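Local coordinates for protein membrane-bound lytic murein transglycosylase (Agrobacterium tumefaciens, PDB 2PNW) that probably cleaves the glycan strands of peptidoglycan as a lytic transglycosylase of the MltA family, releasing muropeptides that end in 1,6-anhydro-N-acetylmuramic acid, at residues Tyr45-Ala54 against Arg291-Pro299; Ser95-Glu103 against Ala349-Phe358. All coordinates share one frame; numbering follows the deposited sequence.

Contact 1 of 2, residues Tyr45-Ala54 against Arg291-Pro299. With SO4 (sulfate ion), chain B.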
ATOM      1  N   TYR A  45      -7.642  14.503  -3.314  1.00 18.55           N
ATOM      2  CA  TYR A  45      -6.401  13.803  -3.646  1.00 19.42           C
ATOM      3  C   TYR A  45      -5.449  14.693  -4.439  1.00 20.63           C
ATOM      4  O   TYR A  45      -5.897  15.519  -5.238  1.00 20.59           O
ATOM      5  CB  TYR A  45      -6.683  12.576  -4.497  1.00 18.38           C
ATOM      6  CG  TYR A  45      -7.542  11.524  -3.819  1.00 16.96           C
ATOM      7  CD1 TYR A  45      -7.452  11.282  -2.446  1.00 16.82           C
ATOM      8  CD2 TYR A  45      -8.393  10.727  -4.576  1.00 16.94           C
ATOM      9  CE1 TYR A  45      -8.259  10.281  -1.830  1.00 16.79           C
ATOM     10  CE2 TYR A  45      -9.169   9.731  -3.989  1.00 15.73           C
ATOM     11  CZ  TYR A  45      -9.107   9.511  -2.642  1.00 15.83           C
ATOM     12  OH  TYR A  45      -9.911   8.504  -2.122  1.00 17.16           O
ATOM     13  N   ARG A  46      -4.155  14.489  -4.207  1.00 21.37           N
ATOM     14  CA  ARG A  46      -3.082  15.127  -4.989  1.00 23.97           C
ATOM     15  C   ARG A  46      -3.161  14.681  -6.446  1.00 22.56           C
ATOM     16  O   ARG A  46      -3.358  13.492  -6.734  1.00 22.13           O
ATOM     17  CB  ARG A  46      -1.720  14.746  -4.399  1.00 24.29           C
ATOM     18  CG  ARG A  46      -1.565  15.256  -2.967  1.00 28.28           C
ATOM     19  CD  ARG A  46      -0.239  14.838  -2.288  1.00 29.94           C
ATOM     20  NE  ARG A  46      -0.172  15.433  -0.952  1.00 38.82           N
ATOM     21  CZ  ARG A  46      -0.801  14.949   0.120  1.00 42.19           C
ATOM     22  NH1 ARG A  46      -1.525  13.827   0.034  1.00 41.36           N
ATOM     23  NH2 ARG A  46      -0.697  15.587   1.287  1.00 44.33           N
ATOM     24  N   THR A  47      -3.029  15.624  -7.373  1.00 21.46           N
ATOM     25  CA  THR A  47      -3.033  15.281  -8.787  1.00 20.92           C
ATOM     26  C   THR A  47      -1.685  14.657  -9.089  1.00 21.18           C
ATOM     27  O   THR A  47      -0.644  15.262  -8.800  1.00 20.94           O
ATOM     28  CB  THR A  47      -3.200  16.550  -9.629  1.00 21.64           C
ATOM     29  OG1 THR A  47      -4.399  17.236  -9.238  1.00 21.77           O
ATOM     30  CG2 THR A  47      -3.240  16.241 -11.116  1.00 20.96           C
ATOM     31  N   GLY A  48      -1.697  13.447  -9.649  1.00 20.76           N
ATOM     32  CA  GLY A  48      -0.466  12.763 -10.035  1.00 20.95           C
ATOM     33  C   GLY A  48       0.201  13.491 -11.189  1.00 22.06           C
ATOM     34  O   GLY A  48      -0.445  14.279 -11.892  1.00 21.61           O
ATOM     35  N   ALA A  49       1.496  13.245 -11.366  1.00 22.46           N
ATOM     36  CA  ALA A  49       2.250  13.824 -12.480  1.00 23.52           C
ATOM     37  C   ALA A  49       1.581  13.512 -13.818  1.00 23.95           C
ATOM     38  O   ALA A  49       1.647  14.320 -14.744  1.00 24.13           O
ATOM     39  CB  ALA A  49       3.666  13.321 -12.469  1.00 24.42           C
ATOM     40  N   LEU A  50       0.909  12.362 -13.920  1.00 23.78           N
ATOM     41  CA  LEU A  50       0.180  12.040 -15.156  1.00 23.36           C
ATOM     42  C   LEU A  50      -0.866  13.115 -15.499  1.00 23.36           C
ATOM     43  O   LEU A  50      -1.081  13.438 -16.672  1.00 23.05           O
ATOM     44  CB  LEU A  50      -0.419  10.626 -15.105  1.00 23.71           C
ATOM     45  CG  LEU A  50      -1.104  10.042 -16.350  1.00 25.56           C
ATOM     46  CD1 LEU A  50      -0.995   8.536 -16.333  1.00 28.88           C
ATOM     47  CD2 LEU A  50      -2.564  10.427 -16.442  1.00 29.50           C
ATOM     48  N   GLY A  51      -1.508  13.659 -14.467  1.00 22.48           N
ATOM     49  CA  GLY A  51      -2.270  14.888 -14.595  1.00 22.32           C
ATOM     50  C   GLY A  51      -3.765  14.801 -14.373  1.00 21.46           C
ATOM     51  O   GLY A  51      -4.462  15.796 -14.515  1.00 21.95           O
ATOM     52  N   ILE A  52      -4.283  13.629 -14.028  1.00 20.54           N
ATOM     53  CA  ILE A  52      -5.723  13.543 -13.757  1.00 20.01           C
ATOM     54  C   ILE A  52      -6.096  14.119 -12.389  1.00 19.27           C
ATOM     55  O   ILE A  52      -5.590  13.663 -11.362  1.00 19.57           O
ATOM     56  CB  ILE A  52      -6.239  12.100 -13.849  1.00 20.25           C
ATOM     57  CG1 ILE A  52      -5.777  11.442 -15.164  1.00 21.05           C
ATOM     58  CG2 ILE A  52      -7.766  12.094 -13.705  1.00 20.13           C
ATOM     59  CD1 ILE A  52      -6.519  11.931 -16.398  1.00 22.89           C
ATOM     60  N   THR A  53      -6.991  15.109 -12.367  1.00 18.61           N
ATOM     61  CA  THR A  53      -7.337  15.737 -11.092  1.00 17.82           C
ATOM     62  C   THR A  53      -8.403  14.946 -10.352  1.00 17.58           C
ATOM     63  O   THR A  53      -9.185  14.209 -10.967  1.00 17.45           O
ATOM     64  CB  THR A  53      -7.855  17.186 -11.283  1.00 17.73           C
ATOM     65  OG1 THR A  53      -9.148  17.151 -11.889  1.00 16.62           O
ATOM     66  CG2 THR A  53      -6.879  18.000 -12.181  1.00 16.40           C
ATOM     67  N   ALA A  54      -8.459  15.134  -9.034  1.00 18.08           N
ATOM     68  CA  ALA A  54      -9.560  14.589  -8.231  1.00 18.06           C
ATOM     69  C   ALA A  54     -10.932  15.066  -8.720  1.00 18.65           C
ATOM     70  O   ALA A  54     -11.893  14.296  -8.699  1.00 17.80           O
ATOM     71  CB  ALA A  54      -9.383  14.944  -6.768  1.00 18.21           C
ATOM     72  N   ARG A 291       2.707   7.244  -5.909  1.00 22.62           N
ATOM     73  CA  ARG A 291       1.948   8.439  -5.496  1.00 25.19           C
ATOM     74  C   ARG A 291       2.386   9.708  -6.213  1.00 24.69           C
ATOM     75  O   ARG A 291       1.634  10.665  -6.275  1.00 25.10           O
ATOM     76  CB  ARG A 291       2.013   8.656  -3.976  1.00 25.52           C
ATOM     77  CG  ARG A 291       3.403   8.883  -3.429  1.00 27.66           C
ATOM     78  CD  ARG A 291       3.350   9.267  -1.937  1.00 30.00           C
ATOM     79  NE  ARG A 291       2.953  10.664  -1.771  1.00 40.59           N
ATOM     80  CZ  ARG A 291       3.795  11.699  -1.769  1.00 42.66           C
ATOM     81  NH1 ARG A 291       5.102  11.514  -1.905  1.00 43.14           N
ATOM     82  NH2 ARG A 291       3.322  12.928  -1.611  1.00 46.21           N
ATOM     83  N   LEU A 292       3.604   9.735  -6.752  1.00 23.50           N
ATOM     84  CA  LEU A 292       4.038  10.921  -7.493  1.00 23.41           C
ATOM     85  C   LEU A 292       3.412  10.968  -8.884  1.00 22.59           C
ATOM     86  O   LEU A 292       3.082  12.034  -9.379  1.00 23.20           O
ATOM     87  CB  LEU A 292       5.576  10.995  -7.590  1.00 24.40           C
ATOM     88  CG  LEU A 292       6.349  11.152  -6.271  1.00 25.63           C
ATOM     89  CD1 LEU A 292       7.857  11.181  -6.568  1.00 28.25           C
ATOM     90  CD2 LEU A 292       5.957  12.421  -5.542  1.00 28.98           C
ATOM     91  N   ILE A 293       3.223   9.802  -9.482  1.00 21.04           N
ATOM     92  CA  ILE A 293       2.812   9.705 -10.868  1.00 21.09           C
ATOM     93  C   ILE A 293       1.288   9.643 -11.009  1.00 20.13           C
ATOM     94  O   ILE A 293       0.716  10.260 -11.906  1.00 20.05           O
ATOM     95  CB  ILE A 293       3.458   8.471 -11.532  1.00 20.76           C
ATOM     96  CG1 ILE A 293       4.971   8.660 -11.642  1.00 22.00           C
ATOM     97  CG2 ILE A 293       2.878   8.232 -12.954  1.00 21.75           C
ATOM     98  CD1 ILE A 293       5.677   7.438 -12.063  1.00 24.10           C
ATOM     99  N   HIS A 294       0.641   8.877 -10.132  1.00 19.75           N
ATOM    100  CA  HIS A 294      -0.793   8.605 -10.304  1.00 19.88           C
ATOM    101  C   HIS A 294      -1.697   9.294  -9.304  1.00 19.80           C
ATOM    102  O   HIS A 294      -1.265   9.643  -8.196  1.00 21.55           O
ATOM    103  CB  HIS A 294      -1.025   7.090 -10.302  1.00 19.88           C
ATOM    104  CG  HIS A 294      -0.484   6.422 -11.521  1.00 19.09           C
ATOM    105  ND1 HIS A 294      -0.889   6.768 -12.793  1.00 18.62           N
ATOM    106  CD2 HIS A 294       0.443   5.446 -11.669  1.00 18.86           C
ATOM    107  CE1 HIS A 294      -0.249   6.018 -13.672  1.00 20.59           C
ATOM    108  NE2 HIS A 294       0.567   5.208 -13.014  1.00 19.33           N
ATOM    109  N   THR A 295      -2.957   9.488  -9.693  1.00 18.94           N
ATOM    110  CA  THR A 295      -3.965  10.022  -8.787  1.00 17.49           C
ATOM    111  C   THR A 295      -4.765   8.854  -8.216  1.00 17.58           C
ATOM    112  O   THR A 295      -5.182   7.979  -8.973  1.00 18.05           O
ATOM    113  CB  THR A 295      -4.928  10.975  -9.563  1.00 17.39           C
ATOM    114  OG1 THR A 295      -4.154  12.004 -10.217  1.00 17.92           O
ATOM    115  CG2 THR A 295      -5.949  11.616  -8.611  1.00 16.99           C
ATOM    116  N   PHE A 296      -4.966   8.829  -6.892  1.00 16.45           N
ATOM    117  CA  PHE A 296      -5.790   7.791  -6.257  1.00 16.90           C
ATOM    118  C   PHE A 296      -7.220   7.742  -6.802  1.00 16.72           C
ATOM    119  O   PHE A 296      -7.775   8.767  -7.222  1.00 16.86           O
ATOM    120  CB  PHE A 296      -5.861   7.991  -4.739  1.00 16.01           C
ATOM    121  CG  PHE A 296      -4.530   7.812  -4.027  1.00 18.03           C
ATOM    122  CD1 PHE A 296      -3.642   6.813  -4.400  1.00 21.42           C
ATOM    123  CD2 PHE A 296      -4.197   8.638  -2.965  1.00 19.85           C
ATOM    124  CE1 PHE A 296      -2.405   6.640  -3.725  1.00 22.72           C
ATOM    125  CE2 PHE A 296      -2.959   8.474  -2.277  1.00 20.97           C
ATOM    126  CZ  PHE A 296      -2.072   7.477  -2.668  1.00 18.74           C
ATOM    127  N   GLY A 297      -7.807   6.550  -6.782  1.00 16.71           N
ATOM    128  CA  GLY A 297      -9.209   6.388  -7.133  1.00 17.11           C
ATOM    129  C   GLY A 297      -9.456   6.013  -8.582  1.00 17.39           C
ATOM    130  O   GLY A 297     -10.573   5.662  -8.922  1.00 18.02           O
ATOM    131  N   LEU A 298      -8.445   6.133  -9.435  1.00 17.16           N
ATOM    132  CA  LEU A 298      -8.616   5.823 -10.855  1.00 18.54           C
ATOM    133  C   LEU A 298      -8.596   4.313 -11.092  1.00 18.34           C
ATOM    134  O   LEU A 298      -7.880   3.601 -10.387  1.00 17.81           O
ATOM    135  CB  LEU A 298      -7.511   6.482 -11.668  1.00 18.85           C
ATOM    136  CG  LEU A 298      -7.760   7.974 -11.843  1.00 21.55           C
ATOM    137  CD1 LEU A 298      -6.489   8.626 -12.297  1.00 24.96           C
ATOM    138  CD2 LEU A 298      -8.883   8.156 -12.877  1.00 23.69           C
ATOM    139  N   PRO A 299      -9.393   3.825 -12.061  1.00 18.36           N
ATOM    140  CA  PRO A 299      -9.363   2.396 -12.387  1.00 18.22           C
ATOM    141  C   PRO A 299      -8.152   2.027 -13.236  1.00 18.12           C
ATOM    142  O   PRO A 299      -7.766   2.790 -14.140  1.00 17.75           O
ATOM    143  CB  PRO A 299     -10.670   2.168 -13.202  1.00 16.87           C
ATOM    144  CG  PRO A 299     -11.440   3.482 -13.097  1.00 18.54           C
ATOM    145  CD  PRO A 299     -10.391   4.543 -12.880  1.00 18.41           C
TER
HETATM  146  S   SO4 B 379      -2.683  12.989   3.396  1.00 67.54           S
HETATM  147  O1  SO4 B 379      -2.316  12.306   4.644  1.00 66.19           O
HETATM  148  O2  SO4 B 379      -4.139  13.105   3.302  1.00 66.43           O
HETATM  149  O3  SO4 B 379      -2.090  14.331   3.385  1.00 65.96           O
HETATM  150  O4  SO4 B 379      -2.194  12.222   2.243  1.00 66.43           O
HETATM  151  O   HOH W   1      -3.615  11.132  -5.445  1.00 18.99           O
HETATM  152  O   HOH W   2      -2.888  11.485 -12.603  1.00 23.17           O

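Contact 2 of 2, residues Ser95-Glu103 against Ala349-Phe358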
ATOM      1  N   SER A  95       8.332  -3.577 -19.515  1.00 37.62           N
ATOM      2  CA  SER A  95       6.915  -3.840 -19.208  1.00 37.07           C
ATOM      3  C   SER A  95       6.589  -3.446 -17.759  1.00 35.27           C
ATOM      4  O   SER A  95       7.481  -3.095 -16.984  1.00 34.98           O
ATOM      5  CB  SER A  95       6.559  -5.309 -19.479  1.00 37.80           C
ATOM      6  OG  SER A  95       7.250  -6.187 -18.604  1.00 40.54           O
ATOM      7  N   GLY A  96       5.312  -3.481 -17.393  1.00 33.92           N
ATOM      8  CA  GLY A  96       4.938  -3.181 -16.015  1.00 31.03           C
ATOM      9  C   GLY A  96       5.292  -4.352 -15.118  1.00 30.12           C
ATOM     10  O   GLY A  96       5.727  -5.417 -15.599  1.00 28.70           O
ATOM     11  N   PHE A  97       5.089  -4.169 -13.813  1.00 28.40           N
ATOM     12  CA  PHE A  97       5.498  -5.163 -12.828  1.00 27.35           C
ATOM     13  C   PHE A  97       4.613  -5.101 -11.585  1.00 26.34           C
ATOM     14  O   PHE A  97       4.344  -4.009 -11.064  1.00 25.77           O
ATOM     15  CB  PHE A  97       6.958  -4.926 -12.433  1.00 27.99           C
ATOM     16  CG  PHE A  97       7.577  -6.081 -11.702  1.00 29.78           C
ATOM     17  CD1 PHE A  97       7.981  -7.225 -12.399  1.00 33.23           C
ATOM     18  CD2 PHE A  97       7.763  -6.031 -10.326  1.00 32.62           C
ATOM     19  CE1 PHE A  97       8.562  -8.308 -11.723  1.00 34.06           C
ATOM     20  CE2 PHE A  97       8.348  -7.108  -9.642  1.00 33.32           C
ATOM     21  CZ  PHE A  97       8.741  -8.247 -10.350  1.00 31.95           C
ATOM     22  N   VAL A  98       4.146  -6.264 -11.132  1.00 24.86           N
ATOM     23  CA  VAL A  98       3.337  -6.327  -9.912  1.00 24.44           C
ATOM     24  C   VAL A  98       3.937  -7.200  -8.823  1.00 24.45           C
ATOM     25  O   VAL A  98       4.542  -8.257  -9.092  1.00 23.74           O
ATOM     26  CB  VAL A  98       1.871  -6.743 -10.161  1.00 24.13           C
ATOM     27  CG1 VAL A  98       1.131  -5.651 -10.930  1.00 23.44           C
ATOM     28  CG2 VAL A  98       1.785  -8.114 -10.895  1.00 23.64           C
ATOM     29  N   THR A  99       3.814  -6.695  -7.596  1.00 23.28           N
ATOM     30  CA  THR A  99       4.026  -7.480  -6.410  1.00 23.26           C
ATOM     31  C   THR A  99       2.694  -7.491  -5.659  1.00 22.77           C
ATOM     32  O   THR A  99       1.652  -7.072  -6.221  1.00 22.23           O
ATOM     33  CB  THR A  99       5.204  -6.938  -5.580  1.00 23.53           C
ATOM     34  OG1 THR A  99       5.017  -5.538  -5.329  1.00 25.19           O
ATOM     35  CG2 THR A  99       6.537  -7.119  -6.351  1.00 24.22           C
ATOM     36  N   ALA A 100       2.687  -7.990  -4.428  1.00 22.23           N
ATOM     37  CA  ALA A 100       1.424  -8.020  -3.670  1.00 21.67           C
ATOM     38  C   ALA A 100       1.648  -7.689  -2.210  1.00 21.75           C
ATOM     39  O   ALA A 100       2.772  -7.825  -1.701  1.00 22.61           O
ATOM     40  CB  ALA A 100       0.710  -9.364  -3.823  1.00 21.34           C
ATOM     41  N   PHE A 101       0.579  -7.262  -1.539  1.00 19.53           N
ATOM     42  CA  PHE A 101       0.628  -6.971  -0.112  1.00 18.95           C
ATOM     43  C   PHE A 101      -0.682  -7.406   0.532  1.00 18.82           C
ATOM     44  O   PHE A 101      -1.630  -7.777  -0.176  1.00 19.15           O
ATOM     45  CB  PHE A 101       0.970  -5.480   0.152  1.00 19.31           C
ATOM     46  CG  PHE A 101      -0.174  -4.508  -0.093  1.00 19.12           C
ATOM     47  CD1 PHE A 101      -0.726  -3.794   0.971  1.00 20.93           C
ATOM     48  CD2 PHE A 101      -0.623  -4.238  -1.373  1.00 19.97           C
ATOM     49  CE1 PHE A 101      -1.762  -2.838   0.747  1.00 19.78           C
ATOM     50  CE2 PHE A 101      -1.641  -3.284  -1.607  1.00 18.35           C
ATOM     51  CZ  PHE A 101      -2.213  -2.609  -0.541  1.00 19.72           C
ATOM     52  N   TYR A 102      -0.739  -7.403   1.859  1.00 18.50           N
ATOM     53  CA  TYR A 102      -1.914  -7.950   2.550  1.00 18.27           C
ATOM     54  C   TYR A 102      -1.971  -7.305   3.911  1.00 17.90           C
ATOM     55  O   TYR A 102      -1.061  -6.550   4.254  1.00 18.24           O
ATOM     56  CB  TYR A 102      -1.845  -9.488   2.649  1.00 18.93           C
ATOM     57  CG  TYR A 102      -0.833 -10.031   3.636  1.00 19.23           C
ATOM     58  CD1 TYR A 102      -1.250 -10.723   4.783  1.00 19.13           C
ATOM     59  CD2 TYR A 102       0.542  -9.852   3.427  1.00 17.03           C
ATOM     60  CE1 TYR A 102      -0.303 -11.236   5.702  1.00 19.60           C
ATOM     61  CE2 TYR A 102       1.477 -10.342   4.341  1.00 19.75           C
ATOM     62  CZ  TYR A 102       1.055 -11.032   5.451  1.00 20.15           C
ATOM     63  OH  TYR A 102       1.993 -11.525   6.337  1.00 21.33           O
ATOM     64  N   GLU A 103      -3.064  -7.528   4.642  1.00 16.38           N
ATOM     65  CA  GLU A 103      -3.202  -7.052   6.020  1.00 16.83           C
ATOM     66  C   GLU A 103      -2.935  -8.257   6.920  1.00 16.51           C
ATOM     67  O   GLU A 103      -3.802  -9.157   6.983  1.00 16.51           O
ATOM     68  CB  GLU A 103      -4.642  -6.592   6.274  1.00 16.35           C
ATOM     69  CG  GLU A 103      -4.853  -5.890   7.621  1.00 18.37           C
ATOM     70  CD  GLU A 103      -6.340  -5.541   7.912  1.00 19.77           C
ATOM     71  OE1 GLU A 103      -7.265  -6.197   7.364  1.00 22.83           O
ATOM     72  OE2 GLU A 103      -6.575  -4.647   8.757  1.00 21.07           O
ATOM     73  N   ALA A 349       0.115 -13.455  -1.308  1.00 23.84           N
ATOM     74  CA  ALA A 349       0.847 -12.251  -1.651  1.00 23.43           C
ATOM     75  C   ALA A 349       2.352 -12.494  -1.752  1.00 23.85           C
ATOM     76  O   ALA A 349       3.037 -11.866  -2.570  1.00 23.69           O
ATOM     77  CB  ALA A 349       0.560 -11.157  -0.587  1.00 23.58           C
ATOM     78  N   GLY A 350       2.855 -13.397  -0.908  1.00 24.43           N
ATOM     79  CA  GLY A 350       4.303 -13.542  -0.669  1.00 24.74           C
ATOM     80  C   GLY A 350       5.146 -13.897  -1.885  1.00 25.75           C
ATOM     81  O   GLY A 350       6.352 -13.594  -1.917  1.00 25.76           O
ATOM     82  N   THR A 351       4.515 -14.521  -2.883  1.00 25.90           N
ATOM     83  CA  THR A 351       5.209 -14.966  -4.086  1.00 27.16           C
ATOM     84  C   THR A 351       4.887 -14.139  -5.348  1.00 27.88           C
ATOM     85  O   THR A 351       5.413 -14.427  -6.434  1.00 28.38           O
ATOM     86  CB  THR A 351       4.939 -16.464  -4.355  1.00 27.61           C
ATOM     87  OG1 THR A 351       3.526 -16.682  -4.521  1.00 28.42           O
ATOM     88  CG2 THR A 351       5.463 -17.334  -3.196  1.00 27.65           C
ATOM     89  N   VAL A 352       4.037 -13.114  -5.226  1.00 27.02           N
ATOM     90  CA  VAL A 352       3.690 -12.302  -6.401  1.00 27.21           C
ATOM     91  C   VAL A 352       4.880 -11.444  -6.769  1.00 28.01           C
ATOM     92  O   VAL A 352       5.386 -10.669  -5.951  1.00 28.43           O
ATOM     93  CB  VAL A 352       2.418 -11.400  -6.179  1.00 26.54           C
ATOM     94  CG1 VAL A 352       2.137 -10.541  -7.430  1.00 25.47           C
ATOM     95  CG2 VAL A 352       1.225 -12.256  -5.825  1.00 25.94           C
ATOM     96  N   ARG A 353       5.325 -11.586  -8.012  1.00 29.79           N
ATOM     97  CA  ARG A 353       6.507 -10.905  -8.505  1.00 31.79           C
ATOM     98  C   ARG A 353       6.483 -11.161 -10.010  1.00 31.86           C
ATOM     99  O   ARG A 353       7.171 -12.061 -10.514  1.00 31.95           O
ATOM    100  CB  ARG A 353       7.765 -11.483  -7.805  1.00 31.98           C
ATOM    101  CG  ARG A 353       9.083 -10.853  -8.189  1.00 33.91           C
ATOM    102  CD  ARG A 353      10.257 -11.240  -7.240  1.00 35.84           C
ATOM    103  NE  ARG A 353      10.430 -12.682  -7.010  1.00 45.47           N
ATOM    104  CZ  ARG A 353      11.059 -13.541  -7.828  1.00 48.50           C
ATOM    105  NH1 ARG A 353      11.586 -13.140  -8.985  1.00 50.06           N
ATOM    106  NH2 ARG A 353      11.157 -14.825  -7.485  1.00 49.31           N
ATOM    107  N   ASN A 354       5.653 -10.404 -10.729  1.00 30.76           N
ATOM    108  CA  ASN A 354       5.273 -10.793 -12.096  1.00 30.09           C
ATOM    109  C   ASN A 354       5.221  -9.616 -13.045  1.00 30.10           C
ATOM    110  O   ASN A 354       4.828  -8.500 -12.657  1.00 28.67           O
ATOM    111  CB  ASN A 354       3.903 -11.490 -12.137  1.00 30.18           C
ATOM    112  CG  ASN A 354       3.890 -12.852 -11.449  1.00 30.67           C
ATOM    113  OD1 ASN A 354       3.770 -12.944 -10.228  1.00 31.36           O
ATOM    114  ND2 ASN A 354       3.966 -13.915 -12.237  1.00 29.87           N
ATOM    115  N   GLU A 355       5.604  -9.865 -14.296  1.00 29.43           N
ATOM    116  CA  GLU A 355       5.428  -8.880 -15.357  1.00 29.93           C
ATOM    117  C   GLU A 355       3.951  -8.632 -15.575  1.00 28.71           C
ATOM    118  O   GLU A 355       3.132  -9.545 -15.423  1.00 28.44           O
ATOM    119  CB  GLU A 355       6.037  -9.387 -16.667  1.00 30.28           C
ATOM    120  CG  GLU A 355       7.515  -9.196 -16.767  1.00 34.85           C
ATOM    121  CD  GLU A 355       8.045  -9.695 -18.111  1.00 40.40           C
ATOM    122  OE1 GLU A 355       7.717  -9.084 -19.158  1.00 42.24           O
ATOM    123  OE2 GLU A 355       8.776 -10.707 -18.109  1.00 44.07           O
ATOM    124  N   ALA A 356       3.602  -7.395 -15.924  1.00 28.84           N
ATOM    125  CA  ALA A 356       2.205  -7.030 -16.128  1.00 28.70           C
ATOM    126  C   ALA A 356       2.065  -5.902 -17.122  1.00 28.53           C
ATOM    127  O   ALA A 356       2.937  -5.056 -17.210  1.00 28.85           O
ATOM    128  CB  ALA A 356       1.549  -6.624 -14.781  1.00 29.27           C
ATOM    129  N   ASP A 357       0.955  -5.886 -17.857  1.00 28.45           N
ATOM    130  CA  ASP A 357       0.597  -4.734 -18.680  1.00 28.76           C
ATOM    131  C   ASP A 357      -0.408  -3.899 -17.884  1.00 27.49           C
ATOM    132  O   ASP A 357      -1.393  -4.452 -17.383  1.00 27.65           O
ATOM    133  CB  ASP A 357      -0.032  -5.181 -20.020  1.00 29.25           C
ATOM    134  CG  ASP A 357       0.995  -5.833 -20.985  1.00 32.36           C
ATOM    135  OD1 ASP A 357       2.211  -5.566 -20.859  1.00 34.29           O
ATOM    136  OD2 ASP A 357       0.566  -6.605 -21.874  1.00 35.50           O
ATOM    137  N   PHE A 358      -0.148  -2.596 -17.766  1.00 26.45           N
ATOM    138  CA  PHE A 358      -1.043  -1.653 -17.057  1.00 25.90           C
ATOM    139  C   PHE A 358      -1.868  -0.839 -18.049  1.00 25.34           C
ATOM    140  O   PHE A 358      -1.307  -0.268 -18.975  1.00 25.42           O
ATOM    141  CB  PHE A 358      -0.207  -0.668 -16.222  1.00 25.60           C
ATOM    142  CG  PHE A 358       0.212  -1.197 -14.877  1.00 26.04           C
ATOM    143  CD1 PHE A 358       0.817  -2.443 -14.754  1.00 27.03           C
ATOM    144  CD2 PHE A 358       0.010  -0.429 -13.733  1.00 25.20           C
ATOM    145  CE1 PHE A 358       1.201  -2.941 -13.504  1.00 25.92           C
ATOM    146  CE2 PHE A 358       0.408  -0.896 -12.473  1.00 25.42           C
ATOM    147  CZ  PHE A 358       0.999  -2.160 -12.358  1.00 26.82           C
TER
HETATM  148  O   HOH W   3       3.671  -3.556 -20.009  1.00 36.89           O
HETATM  149  O   HOH W   4       4.799  -9.847  -3.419  1.00 29.61           O

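Contact 1 of 2, residues Tyr45-Ala54 against Arg291-Pro299
Two loops dock here: Tyr-45 to Ala-54, leading into helix 54-66, folds round Thr-295 in the connection between two strands of the 3D domain, a double-psi beta-barrel relative. Thr-295 is the polar centre. Its OG1 accepts two firm bonds, a nearly straight one from Gly-48 N (2.9 Å, 174°) and one from a water that Ile-52 N also holds; it donates to Ile-52 O at 2.5 Å, so short that the exact length is doubtful. With chi1 at -55°, OG1 lies beside its own backbone N and the methyl CG2 lies against Ile-52 O and Arg-46 O. A second water bridges Arg-46 O and Phe-296 N. Next to Gly-48, whose CA comes within 3.3 Å of Ile-293 O, successive amides continue the seam: Ala-49 N donates to Leu-292 O (2.8 Å) and Leu-50 N to Ile-293 O (2.9 Å).

Aromatic and apolar contacts flank this core. Phe-296 CB sits over one face of the Tyr-45 ring, 3.8 Å from its centroid, and the Phe-296 ring turns its edge to that face in a T-shaped pair with planes at 90°. At the other end Leu-298 CD1 rests on Ile-52 CB (3.8 Å), and Leu-50 CD1 meets the edge of the His-294 ring at CE1. Arg-46, its chain extended from CG to NE, carries its guanidinium past Arg-291 to a sulfate ion, probably from the crystallisation medium, NH1 donating to O4 and NH2 to O3; Lys-43 and Lys-278 bind the same anion.

Tyr-45 packs on Ile-35 and Leu-39 of helix 28-39 and its OH bonds to Ala-277 O, Thr-53 OG1 caps helix 54-66 at Glu-56 N, and Ile-52 and Leu-298 reach strand 353-363 through Leu-362 and Ile-360.

Contact 2 of 2, residues Ser95-Glu103 against Ala349-Phe358
The ring of Phe-97 lies with one face against the backbone of Asn-354, whose N is 3.7 Å from CE1, while Arg-353 CG meets the ring edge at CZ (3.4 Å). Phe-97 CG stands anti to its own N (chi1 -165°), which carries the ring alongside the Arg-353 chain, the two pointing the same way with ring and guanidinium planes 37° apart. The Phe-358 ring takes Val-98 CG1 against CE1 at 3.7 Å; Val-98 also packs on Ala-356 CB and Val-352 CG1.

Most of these side chains belong to two antiparallel strands, 96-103 and 353-358, which twist strongly against each other. In the hydrogen-bonded pair of Val-98 and Asn-354, Val-98 N donates to Asn-354 O (2.8 Å, 173°), almost in line with the Asn-354 carbonyl, and Asn-354 N returns a bond to Val-98 O. At Gly-96, Ala-356 N reaches the carbonyl O from well above its plane. Ser-95 OG donates to Glu-355 OE1 (3.0 Å) on the anti side of the carboxylate. Towards helix 343-350 the pairing gives way to apolar contact: Ala-100 CB fits between Ala-349 CB (3.7 Å) and Val-352 CB (3.6 Å), and a water accepts from Ala-100 N near the carbonyls of Ala-349 and Val-352.

Asn-354 OD1 accepts from the preceding amide, Arg-353 N, approaching from above the carboxamide plane. One face is thus mainly apolar, at Val-98, Ala-356 and Phe-358 with Ile-302; Asn-354 is its polar member, ND2 bonding to Thr-306 OG1. Phe-97 shares the opposite face with the aliphatic part of Arg-353 and with Glu-355, whose carboxylate has a neutral hydroxyl partner in Ser-95.

How the contacts relate
The segments interleave along the chain as 45-54, 95-103, 291-299 and 349-358, so closing either contact brings together parts separated by more than 230 residues. The contact centres are 20 Å apart and their nearest atoms about 6 Å, without touching. Strand 353-363 links them: its first half pairs with strand 96-109 in contact 2, while further along it pairs with strand 299-304, which follows directly from the loop of contact 1. Contact 1 therefore fastens the N-terminal helical region to the 3D domain, and contact 2 pairs strand 353-363 of that domain with strand 96-109, which falls within the range of the MltA-specific insert family.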